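Local atomic coordinates of putative type 11 methyltransferase (PDB entry 3I9F), a protein that probably acts as an S-adenosylmethionine-dependent methyltransferase, with an acceptor that is not established, and binds zinc ions in the crystal. Residues Asn12-Lys17 against Lys33-Phe38; Gly29-Tyr34 against Leu80-Phe85; Met128-Tyr133 against Phe140-Arg145. All blocks are in the same frame, centred on the assembly; numbering follows the deposited sequence.

Contact 1. Residues Asn12-Lys17 against Lys33-Phe38; sequences NIFEGK and KYLLEF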
loop_
_atom_site.group_PDB
_atom_site.type_symbol
_atom_site.label_atom_id
_atom_site.label_comp_id
_atom_site.label_asym_id
_atom_site.label_seq_id
_atom_site.Cartn_x
_atom_site.Cartn_y
_atom_site.Cartn_z
ATOM N N ASN B 12 20.545 -18.303 -0.923
ATOM C CA ASN B 12 21.511 -18.198 0.152
ATOM C C ASN B 12 21.241 -16.998 1.077
ATOM O O ASN B 12 21.551 -17.047 2.265
ATOM C CB ASN B 12 22.940 -18.144 -0.390
ATOM C CG ASN B 12 23.974 -18.087 0.730
ATOM O OD1 ASN B 12 24.545 -17.024 1.009
ATOM N ND2 ASN B 12 24.167 -19.217 1.424
ATOM N N ILE B 13 20.677 -15.921 0.528
ATOM C CA ILE B 13 20.374 -14.731 1.323
ATOM C C ILE B 13 19.128 -14.929 2.175
ATOM O O ILE B 13 19.133 -14.655 3.368
ATOM C CB ILE B 13 20.227 -13.480 0.410
ATOM C CG1 ILE B 13 21.609 -13.054 -0.098
ATOM C CG2 ILE B 13 19.537 -12.306 1.156
ATOM C CD1 ILE B 13 21.569 -12.327 -1.407
ATOM N N PHE B 14 18.068 -15.422 1.557
ATOM C CA PHE B 14 16.763 -15.473 2.208
ATOM C C PHE B 14 16.438 -16.748 3.003
ATOM O O PHE B 14 15.441 -16.764 3.750
ATOM C CB PHE B 14 15.677 -15.310 1.161
ATOM C CG PHE B 14 15.638 -13.968 0.550
ATOM C CD1 PHE B 14 15.883 -13.794 -0.799
ATOM C CD2 PHE B 14 15.357 -12.856 1.314
ATOM C CE1 PHE B 14 15.851 -12.521 -1.381
ATOM C CE2 PHE B 14 15.314 -11.580 0.721
ATOM C CZ PHE B 14 15.561 -11.430 -0.625
ATOM N N GLU B 15 17.254 -17.800 2.843
ATOM C CA GLU B 15 16.883 -19.162 3.271
ATOM C C GLU B 15 16.360 -19.221 4.716
ATOM O O GLU B 15 15.174 -19.529 4.960
ATOM C CB GLU B 15 18.073 -20.126 3.107
ATOM N N GLY B 16 17.218 -18.900 5.680
ATOM C CA GLY B 16 16.754 -18.907 7.076
ATOM C C GLY B 16 15.448 -18.141 7.307
ATOM O O GLY B 16 14.607 -18.555 8.112
ATOM N N LYS B 17 15.270 -17.053 6.548
ATOM C CA LYS B 17 14.421 -15.934 6.955
ATOM C C LYS B 17 13.363 -15.491 5.900
ATOM O O LYS B 17 13.548 -14.461 5.231
ATOM C CB LYS B 17 15.364 -14.758 7.322
ATOM N N LYS B 33 9.334 -12.581 -9.259
ATOM C CA LYS B 33 9.016 -14.010 -9.149
ATOM C C LYS B 33 9.983 -14.713 -8.236
ATOM O O LYS B 33 9.605 -15.614 -7.495
ATOM C CB LYS B 33 8.923 -14.692 -10.520
ATOM C CG LYS B 33 10.227 -15.191 -11.179
ATOM C CD LYS B 33 9.968 -15.476 -12.693
ATOM C CE LYS B 33 10.814 -16.625 -13.239
ATOM N NZ LYS B 33 10.734 -17.839 -12.345
ATOM N N TYR B 34 11.225 -14.264 -8.228
ATOM C CA TYR B 34 12.194 -14.869 -7.338
ATOM C C TYR B 34 11.914 -14.467 -5.901
ATOM O O TYR B 34 12.001 -15.291 -5.016
ATOM C CB TYR B 34 13.614 -14.543 -7.781
ATOM C CG TYR B 34 13.896 -15.003 -9.206
ATOM C CD1 TYR B 34 14.351 -16.306 -9.469
ATOM C CD2 TYR B 34 13.671 -14.160 -10.294
ATOM C CE1 TYR B 34 14.583 -16.746 -10.775
ATOM C CE2 TYR B 34 13.896 -14.598 -11.598
ATOM C CZ TYR B 34 14.353 -15.894 -11.827
ATOM O OH TYR B 34 14.594 -16.310 -13.112
ATOM N N LEU B 35 11.515 -13.225 -5.664
ATOM C CA LEU B 35 11.197 -12.753 -4.295
ATOM C C LEU B 35 9.870 -13.286 -3.740
ATOM O O LEU B 35 9.686 -13.389 -2.529
ATOM C CB LEU B 35 11.164 -11.211 -4.242
ATOM C CG LEU B 35 12.481 -10.520 -4.561
ATOM C CD1 LEU B 35 12.277 -9.039 -4.660
ATOM C CD2 LEU B 35 13.535 -10.864 -3.511
ATOM N N LEU B 36 8.928 -13.575 -4.626
ATOM C CA LEU B 36 7.645 -14.140 -4.215
ATOM C C LEU B 36 7.796 -15.446 -3.424
ATOM O O LEU B 36 7.094 -15.658 -2.426
ATOM C CB LEU B 36 6.751 -14.372 -5.430
ATOM C CG LEU B 36 6.006 -13.135 -5.898
ATOM C CD1 LEU B 36 4.947 -13.518 -6.899
ATOM C CD2 LEU B 36 5.394 -12.442 -4.695
ATOM N N GLU B 37 8.752 -16.287 -3.812
ATOM C CA GLU B 37 8.954 -17.538 -3.085
ATOM C C GLU B 37 9.525 -17.315 -1.662
ATOM O O GLU B 37 9.716 -18.269 -0.940
ATOM C CB GLU B 37 9.752 -18.565 -3.958
ATOM C CG GLU B 37 11.315 -18.748 -3.738
ATOM C CD GLU B 37 12.060 -19.329 -5.000
ATOM O OE1 GLU B 37 12.824 -20.352 -4.899
ATOM O OE2 GLU B 37 11.871 -18.738 -6.103
ATOM N N PHE B 38 9.777 -16.068 -1.254
ATOM C CA PHE B 38 10.375 -15.796 0.065
ATOM C C PHE B 38 9.633 -14.774 0.925
ATOM O O PHE B 38 10.007 -14.560 2.082
ATOM C CB PHE B 38 11.800 -15.267 -0.086
ATOM C CG PHE B 38 12.767 -16.248 -0.653
ATOM C CD1 PHE B 38 13.167 -17.356 0.090
ATOM C CD2 PHE B 38 13.308 -16.053 -1.921
ATOM C CE1 PHE B 38 14.076 -18.277 -0.433
ATOM C CE2 PHE B 38 14.226 -16.940 -2.446
ATOM C CZ PHE B 38 14.616 -18.059 -1.701
#
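F14 and F38 form an offset aromatic stack in the apolar layer over the parallel part of the sheet. The sheet has the strand order 3-2-1-4-5-7-6 of the Rossmann-like class I methyltransferase fold. F14 belongs to helix 10-14, which precedes the first strand, 19-24. F38 lies just past helix 32-36, which follows that strand. Both side chains touch I21 of strand 19-24, so the two segments meet over one strand. F14 also packs edge-to-face with F78 of the neighbouring strand 76-82.

The ring centroids are 5.0 Å apart and the planes are inclined by 30°. The displacement is large enough that the benzylic carbon of F14 shares the face with the ring. F14 CB sits 3.6 Å from the centroid of the F38 ring, close to the ring normal, as a CH-pi contact. The F14 ring then runs on past one side of F38, and F14 CD1 comes to 3.6 Å from F38 CD2. E37 CG covers the opposite face of F38, so this ring is held from both sides. I13 CG2 lies over the centre of one face of F14.

In both phenylalanines CG is anti to the carbonyl carbon (chi1 -68° in F14, -66° in F38), which turns each ring toward the other segment. The backbone bond from F38 N to L35 O, 3.0 Å long, closes the last turn before F38 and ties its position to L35. No hydrogen bond crosses the contact, which is wholly apolar. L35 completes it at the far end of the F14 ring. There a single methyl, L35 CD2, approaches obliquely and lies 3.6 Å from both F14 CE1 and F14 CZ.

Contact 2. Residues Gly29-Tyr34 against Leu80-Phe85; sequences GFYCKY and LFANSF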
loop_
_atom_site.group_PDB
_atom_site.type_symbol
_atom_site.label_atom_id
_atom_site.label_comp_id
_atom_site.label_asym_id
_atom_site.label_seq_id
_atom_site.Cartn_x
_atom_site.Cartn_y
_atom_site.Cartn_z
ATOM N N GLY B 29 10.637 -5.522 -13.110
ATOM C CA GLY B 29 9.838 -6.515 -12.359
ATOM C C GLY B 29 10.482 -7.885 -12.464
ATOM O O GLY B 29 9.875 -8.907 -12.173
ATOM N N PHE B 30 11.738 -7.880 -12.881
ATOM C CA PHE B 30 12.505 -9.070 -13.063
ATOM C C PHE B 30 12.587 -9.870 -11.787
ATOM O O PHE B 30 12.367 -11.063 -11.791
ATOM C CB PHE B 30 13.903 -8.699 -13.554
ATOM C CG PHE B 30 14.771 -9.865 -13.790
ATOM C CD1 PHE B 30 14.563 -10.707 -14.887
ATOM C CD2 PHE B 30 15.775 -10.167 -12.914
ATOM C CE1 PHE B 30 15.370 -11.824 -15.098
ATOM C CE2 PHE B 30 16.587 -11.268 -13.123
ATOM C CZ PHE B 30 16.385 -12.100 -14.219
ATOM N N TYR B 31 12.872 -9.213 -10.684
ATOM C CA TYR B 31 13.167 -9.936 -9.451
ATOM C C TYR B 31 11.941 -10.452 -8.694
ATOM O O TYR B 31 12.078 -11.282 -7.777
ATOM C CB TYR B 31 14.013 -9.062 -8.523
ATOM C CG TYR B 31 15.457 -9.159 -8.846
ATOM C CD1 TYR B 31 16.245 -10.109 -8.247
ATOM C CD2 TYR B 31 16.029 -8.316 -9.769
ATOM C CE1 TYR B 31 17.557 -10.212 -8.547
ATOM C CE2 TYR B 31 17.350 -8.414 -10.079
ATOM C CZ TYR B 31 18.115 -9.367 -9.463
ATOM O OH TYR B 31 19.452 -9.475 -9.775
ATOM N N CYS B 32 10.763 -9.964 -9.062
ATOM C CA CYS B 32 9.540 -10.293 -8.336
ATOM C C CYS B 32 9.218 -11.789 -8.188
ATOM O O CYS B 32 8.894 -12.228 -7.088
ATOM C CB CYS B 32 8.365 -9.535 -8.949
ATOM S SG CYS B 32 8.366 -7.801 -8.378
ATOM N N LYS B 33 9.334 -12.581 -9.259
ATOM C CA LYS B 33 9.016 -14.010 -9.149
ATOM C C LYS B 33 9.983 -14.713 -8.236
ATOM O O LYS B 33 9.605 -15.614 -7.495
ATOM C CB LYS B 33 8.923 -14.692 -10.520
ATOM C CG LYS B 33 10.227 -15.191 -11.179
ATOM C CD LYS B 33 9.968 -15.476 -12.693
ATOM C CE LYS B 33 10.814 -16.625 -13.239
ATOM N NZ LYS B 33 10.734 -17.839 -12.345
ATOM N N TYR B 34 11.225 -14.264 -8.228
ATOM C CA TYR B 34 12.194 -14.869 -7.338
ATOM C C TYR B 34 11.914 -14.467 -5.901
ATOM O O TYR B 34 12.001 -15.291 -5.016
ATOM C CB TYR B 34 13.614 -14.543 -7.781
ATOM C CG TYR B 34 13.896 -15.003 -9.206
ATOM C CD1 TYR B 34 14.351 -16.306 -9.469
ATOM C CD2 TYR B 34 13.671 -14.160 -10.294
ATOM C CE1 TYR B 34 14.583 -16.746 -10.775
ATOM C CE2 TYR B 34 13.896 -14.598 -11.598
ATOM C CZ TYR B 34 14.353 -15.894 -11.827
ATOM O OH TYR B 34 14.594 -16.310 -13.112
ATOM N N LEU B 80 15.567 -4.818 -1.228
ATOM C CA LEU B 80 16.462 -5.013 -2.350
ATOM C C LEU B 80 16.556 -3.736 -3.190
ATOM O O LEU B 80 15.545 -3.105 -3.541
ATOM C CB LEU B 80 15.960 -6.148 -3.226
ATOM C CG LEU B 80 16.703 -6.402 -4.541
ATOM C CD1 LEU B 80 18.127 -6.886 -4.312
ATOM C CD2 LEU B 80 15.933 -7.390 -5.414
ATOM N N PHE B 81 17.792 -3.396 -3.533
ATOM C CA PHE B 81 18.106 -2.368 -4.525
ATOM C C PHE B 81 18.864 -3.046 -5.624
ATOM O O PHE B 81 20.052 -3.232 -5.526
ATOM C CB PHE B 81 18.978 -1.292 -3.902
ATOM C CG PHE B 81 18.234 -0.320 -3.034
ATOM C CD1 PHE B 81 17.524 0.727 -3.593
ATOM C CD2 PHE B 81 18.297 -0.413 -1.687
ATOM C CE1 PHE B 81 16.878 1.627 -2.828
ATOM C CE2 PHE B 81 17.637 0.487 -0.879
ATOM C CZ PHE B 81 16.917 1.500 -1.445
ATOM N N ALA B 82 18.157 -3.418 -6.680
ATOM C CA ALA B 82 18.733 -4.118 -7.827
ATOM C C ALA B 82 18.918 -3.203 -9.018
ATOM O O ALA B 82 17.983 -2.959 -9.782
ATOM C CB ALA B 82 17.824 -5.328 -8.232
ATOM N N ASN B 83 20.141 -2.749 -9.207
ATOM C CA ASN B 83 20.498 -1.827 -10.304
ATOM C C ASN B 83 19.666 -0.600 -10.328
ATOM O O ASN B 83 19.380 -0.103 -11.396
ATOM C CB ASN B 83 20.394 -2.524 -11.644
ATOM C CG ASN B 83 21.160 -3.831 -11.648
ATOM O OD1 ASN B 83 22.386 -3.856 -11.390
ATOM N ND2 ASN B 83 20.454 -4.917 -11.849
ATOM N N SER B 84 19.246 -0.131 -9.164
ATOM C CA SER B 84 18.228 0.906 -9.118
ATOM C C SER B 84 18.621 2.126 -8.293
ATOM O O SER B 84 18.096 3.168 -8.539
ATOM C CB SER B 84 16.883 0.347 -8.634
ATOM O OG SER B 84 16.988 -0.138 -7.310
ATOM N N PHE B 85 19.509 2.009 -7.316
ATOM C CA PHE B 85 19.824 3.143 -6.470
ATOM C C PHE B 85 20.543 4.247 -7.216
ATOM O O PHE B 85 20.272 5.414 -7.007
ATOM C CB PHE B 85 20.661 2.714 -5.279
ATOM C CG PHE B 85 20.843 3.769 -4.247
ATOM C CD1 PHE B 85 19.817 4.081 -3.373
ATOM C CD2 PHE B 85 22.055 4.435 -4.121
ATOM C CE1 PHE B 85 19.982 5.035 -2.397
ATOM C CE2 PHE B 85 22.244 5.413 -3.142
ATOM C CZ PHE B 85 21.196 5.724 -2.291
#
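Y31 turns its ring toward strand 76-82 with chi1 at -85°, and L80 sends a methyl to meet it. L80 CG is anti to the backbone N (chi1 174°), and CD2 continues the chain away from CA. The two side chains cross at about a right angle. L80 CD2 lies 3.9 Å from Y31 CG and makes an off-centre CH-pi contact, 4.3 Å from the ring centroid. A82, two residues further along the same side of the strand, takes the other part of the ring: A82 CB is 3.6 Å from Y31 CE2.

The contact joins the residues leading into helix 32-36 to strand 76-82 of the Rossmann-like sheet. G29 ends the glycine-rich loop after strand 19-24, which in class I methyltransferases usually binds the cofactor. No cofactor is present here.

D23 and I111 also touch the Y31 side chain. Its polar end looks beyond both segments: Y31 OH is hydrogen-bonded to Y9 OH and to E4 OE2. A phenylalanine here would probably leave Y9 OH and E4 OE2 without their shared partner and loosen the hold on the N-terminal residues. The chemistry is therefore divided along one side chain: its carbons pack on the strand, and its hydroxyl, satisfied elsewhere, anchors the chain's beginning.

Contact 3. Residues Met128-Tyr133 against Phe140-Arg145; sequences MDEKDY and FVVEKR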
loop_
_atom_site.group_PDB
_atom_site.type_symbol
_atom_site.label_atom_id
_atom_site.label_comp_id
_atom_site.label_asym_id
_atom_site.label_seq_id
_atom_site.Cartn_x
_atom_site.Cartn_y
_atom_site.Cartn_z
ATOM N N MET B 128 27.986 3.352 -9.455
ATOM C CA MET B 128 28.485 3.412 -8.101
ATOM C C MET B 128 29.084 2.067 -7.674
ATOM O O MET B 128 28.460 1.019 -7.859
ATOM C CB MET B 128 27.338 3.749 -7.134
ATOM C CG MET B 128 26.698 5.170 -7.270
ATOM S SD MET B 128 25.180 5.392 -6.304
ATOM C CE MET B 128 25.719 4.602 -4.810
ATOM N N ASP B 129 30.255 2.099 -7.029
ATOM C CA ASP B 129 30.849 0.902 -6.442
ATOM C C ASP B 129 30.486 0.791 -4.977
ATOM O O ASP B 129 29.785 1.652 -4.431
ATOM C CB ASP B 129 32.366 0.909 -6.601
ATOM C CG ASP B 129 32.994 2.159 -6.036
ATOM O OD1 ASP B 129 32.404 2.741 -5.085
ATOM O OD2 ASP B 129 34.061 2.573 -6.537
ATOM N N GLU B 130 30.940 -0.292 -4.341
ATOM C CA GLU B 130 30.797 -0.464 -2.901
ATOM C C GLU B 130 31.076 0.808 -2.137
ATOM O O GLU B 130 30.294 1.235 -1.293
ATOM C CB GLU B 130 31.779 -1.503 -2.371
ATOM C CG GLU B 130 31.516 -1.839 -0.899
ATOM C CD GLU B 130 32.332 -3.011 -0.347
ATOM O OE1 GLU B 130 32.506 -4.026 -1.066
ATOM O OE2 GLU B 130 32.779 -2.894 0.820
ATOM N N LYS B 131 32.221 1.408 -2.399
ATOM C CA LYS B 131 32.614 2.540 -1.587
ATOM C C LYS B 131 31.554 3.657 -1.713
ATOM O O LYS B 131 31.191 4.273 -0.733
ATOM C CB LYS B 131 34.015 3.000 -1.957
ATOM C CG LYS B 131 34.515 4.121 -1.064
ATOM C CD LYS B 131 35.910 4.618 -1.481
ATOM C CE LYS B 131 36.464 5.651 -0.465
ATOM N NZ LYS B 131 36.151 5.346 0.987
ATOM N N ASP B 132 31.050 3.881 -2.926
ATOM C CA ASP B 132 29.988 4.877 -3.153
ATOM C C ASP B 132 28.716 4.522 -2.395
ATOM O O ASP B 132 28.079 5.383 -1.809
ATOM C CB ASP B 132 29.689 5.045 -4.650
ATOM C CG ASP B 132 30.887 5.603 -5.434
ATOM O OD1 ASP B 132 31.514 6.589 -4.940
ATOM O OD2 ASP B 132 31.193 5.070 -6.535
ATOM N N TYR B 133 28.367 3.241 -2.393
ATOM C CA TYR B 133 27.188 2.801 -1.722
ATOM C C TYR B 133 27.331 3.096 -0.247
ATOM O O TYR B 133 26.409 3.636 0.357
ATOM C CB TYR B 133 26.858 1.333 -2.022
ATOM C CG TYR B 133 25.905 1.175 -3.204
ATOM C CD1 TYR B 133 26.364 0.924 -4.469
ATOM C CD2 TYR B 133 24.542 1.290 -3.039
ATOM C CE1 TYR B 133 25.510 0.786 -5.525
ATOM C CE2 TYR B 133 23.681 1.143 -4.091
ATOM C CZ TYR B 133 24.180 0.908 -5.335
ATOM O OH TYR B 133 23.315 0.797 -6.414
ATOM N N PHE B 140 25.301 1.644 8.083
ATOM C CA PHE B 140 25.239 0.218 7.785
ATOM C C PHE B 140 26.622 -0.302 7.544
ATOM O O PHE B 140 27.513 0.436 7.154
ATOM C CB PHE B 140 24.393 -0.048 6.539
ATOM C CG PHE B 140 22.960 0.371 6.675
ATOM C CD1 PHE B 140 21.984 -0.554 6.937
ATOM C CD2 PHE B 140 22.595 1.703 6.523
ATOM C CE1 PHE B 140 20.678 -0.150 7.079
ATOM C CE2 PHE B 140 21.304 2.104 6.676
ATOM C CZ PHE B 140 20.346 1.190 6.948
ATOM N N VAL B 141 26.788 -1.593 7.744
ATOM C CA VAL B 141 28.056 -2.260 7.421
ATOM C C VAL B 141 27.787 -3.430 6.512
ATOM O O VAL B 141 26.724 -4.025 6.570
ATOM C CB VAL B 141 28.888 -2.717 8.715
ATOM C CG1 VAL B 141 29.830 -1.574 9.150
ATOM C CG2 VAL B 141 27.986 -3.122 9.873
ATOM N N VAL B 142 28.761 -3.743 5.669
ATOM C CA VAL B 142 28.690 -4.948 4.857
ATOM C C VAL B 142 28.858 -6.174 5.726
ATOM O O VAL B 142 29.807 -6.261 6.501
ATOM C CB VAL B 142 29.782 -5.027 3.788
ATOM C CG1 VAL B 142 29.570 -6.311 2.945
ATOM C CG2 VAL B 142 29.761 -3.782 2.904
ATOM N N GLU B 143 27.930 -7.111 5.561
ATOM C CA GLU B 143 27.929 -8.380 6.248
ATOM C C GLU B 143 28.437 -9.481 5.299
ATOM O O GLU B 143 29.297 -10.269 5.683
ATOM C CB GLU B 143 26.512 -8.677 6.763
ATOM C CG GLU B 143 26.172 -10.139 6.885
ATOM C CD GLU B 143 25.024 -10.400 7.812
ATOM O OE1 GLU B 143 23.862 -10.290 7.379
ATOM O OE2 GLU B 143 25.292 -10.748 8.983
ATOM N N LYS B 144 27.890 -9.549 4.081
ATOM C CA LYS B 144 28.392 -10.450 3.053
ATOM C C LYS B 144 28.644 -9.718 1.728
ATOM O O LYS B 144 28.074 -8.656 1.470
ATOM C CB LYS B 144 27.391 -11.560 2.786
ATOM C CG LYS B 144 27.155 -12.513 3.935
ATOM C CD LYS B 144 25.771 -13.257 3.795
ATOM C CE LYS B 144 25.591 -14.396 4.830
ATOM N NZ LYS B 144 26.189 -14.073 6.191
ATOM N N ARG B 145 29.480 -10.322 0.881
ATOM C CA ARG B 145 29.641 -9.900 -0.521
ATOM C C ARG B 145 29.424 -11.052 -1.465
ATOM O O ARG B 145 29.678 -12.182 -1.115
ATOM C CB ARG B 145 31.028 -9.391 -0.776
ATOM C CG ARG B 145 31.415 -8.267 0.072
ATOM C CD ARG B 145 32.624 -7.614 -0.509
ATOM N NE ARG B 145 32.970 -6.423 0.243
ATOM C CZ ARG B 145 33.516 -6.427 1.450
ATOM N NH1 ARG B 145 33.797 -7.573 2.067
ATOM N NH2 ARG B 145 33.783 -5.270 2.052
#
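R145 reaches across from strand 140-146 to E130 in the first turn of helix 130-136 and grips its carboxylate side-on. From CB, which points toward the helix, the chain turns at CG, anti to the carbonyl carbon (chi1 -58°), and runs extended to NE. CD is the first atom to meet the partner, 3.6 Å from E130 OE1. Next, R145 NE donates to E130 OE1 at 2.8 Å, with an N-H...O angle of 175°. Beyond it, CZ is the centre of the flat guanidinium, and V142 CG1 lies over one face of it. At the tip, R145 NH2 donates to E130 OE2 at 2.9 Å, and OE2 accepts through its syn lone pair.

Both oxygens lie close to the guanidinium plane. The carboxylate is nearly coplanar with it, at 24°, although NE approaches OE1 from somewhat outside the carboxylate plane. V142 also touches the acid, with V142 CG2 3.8 Å from E130 OE2.

V142 and R145 can face the same helix because E143 and K144 form a classic beta bulge opposite V156 in the antiparallel partner strand. On the helix side, D129 is the N-cap. D129 and D132 form a capping box, with D132 N bonded to D129 OD1 at 2.8 Å and D129 N bonded in return to D132 OD2.

This surface contact joins the helix to the outermost strand of the sheet within the chain. The opposite charges would largely offset each other through paired, directional bonds, which fix the carboxylate's rotation. R145 would probably favour the ionised form of E130.

Overall arrangement
Contacts 1 and 2 share helix 32-36 and lie with centres about 13 Å apart. They touch through L35 CD1 and L80 CD2, 4.1 Å apart, so their apolar layers are continuous. Contact 3 is at the antiparallel end of the same sheet, its centre about 17 Å from that of contact 2. F85 bridges these two: its CB is 3.5 Å from Y133 OH, and its CD2 is 3.7 Å from M128 CE. Contacts 1 and 3 do not touch, and their centres are about 21 Å apart. All three lie away from the zinc sites, including that of E54 and E57. Contact 2 includes the end of the probable cofactor loop.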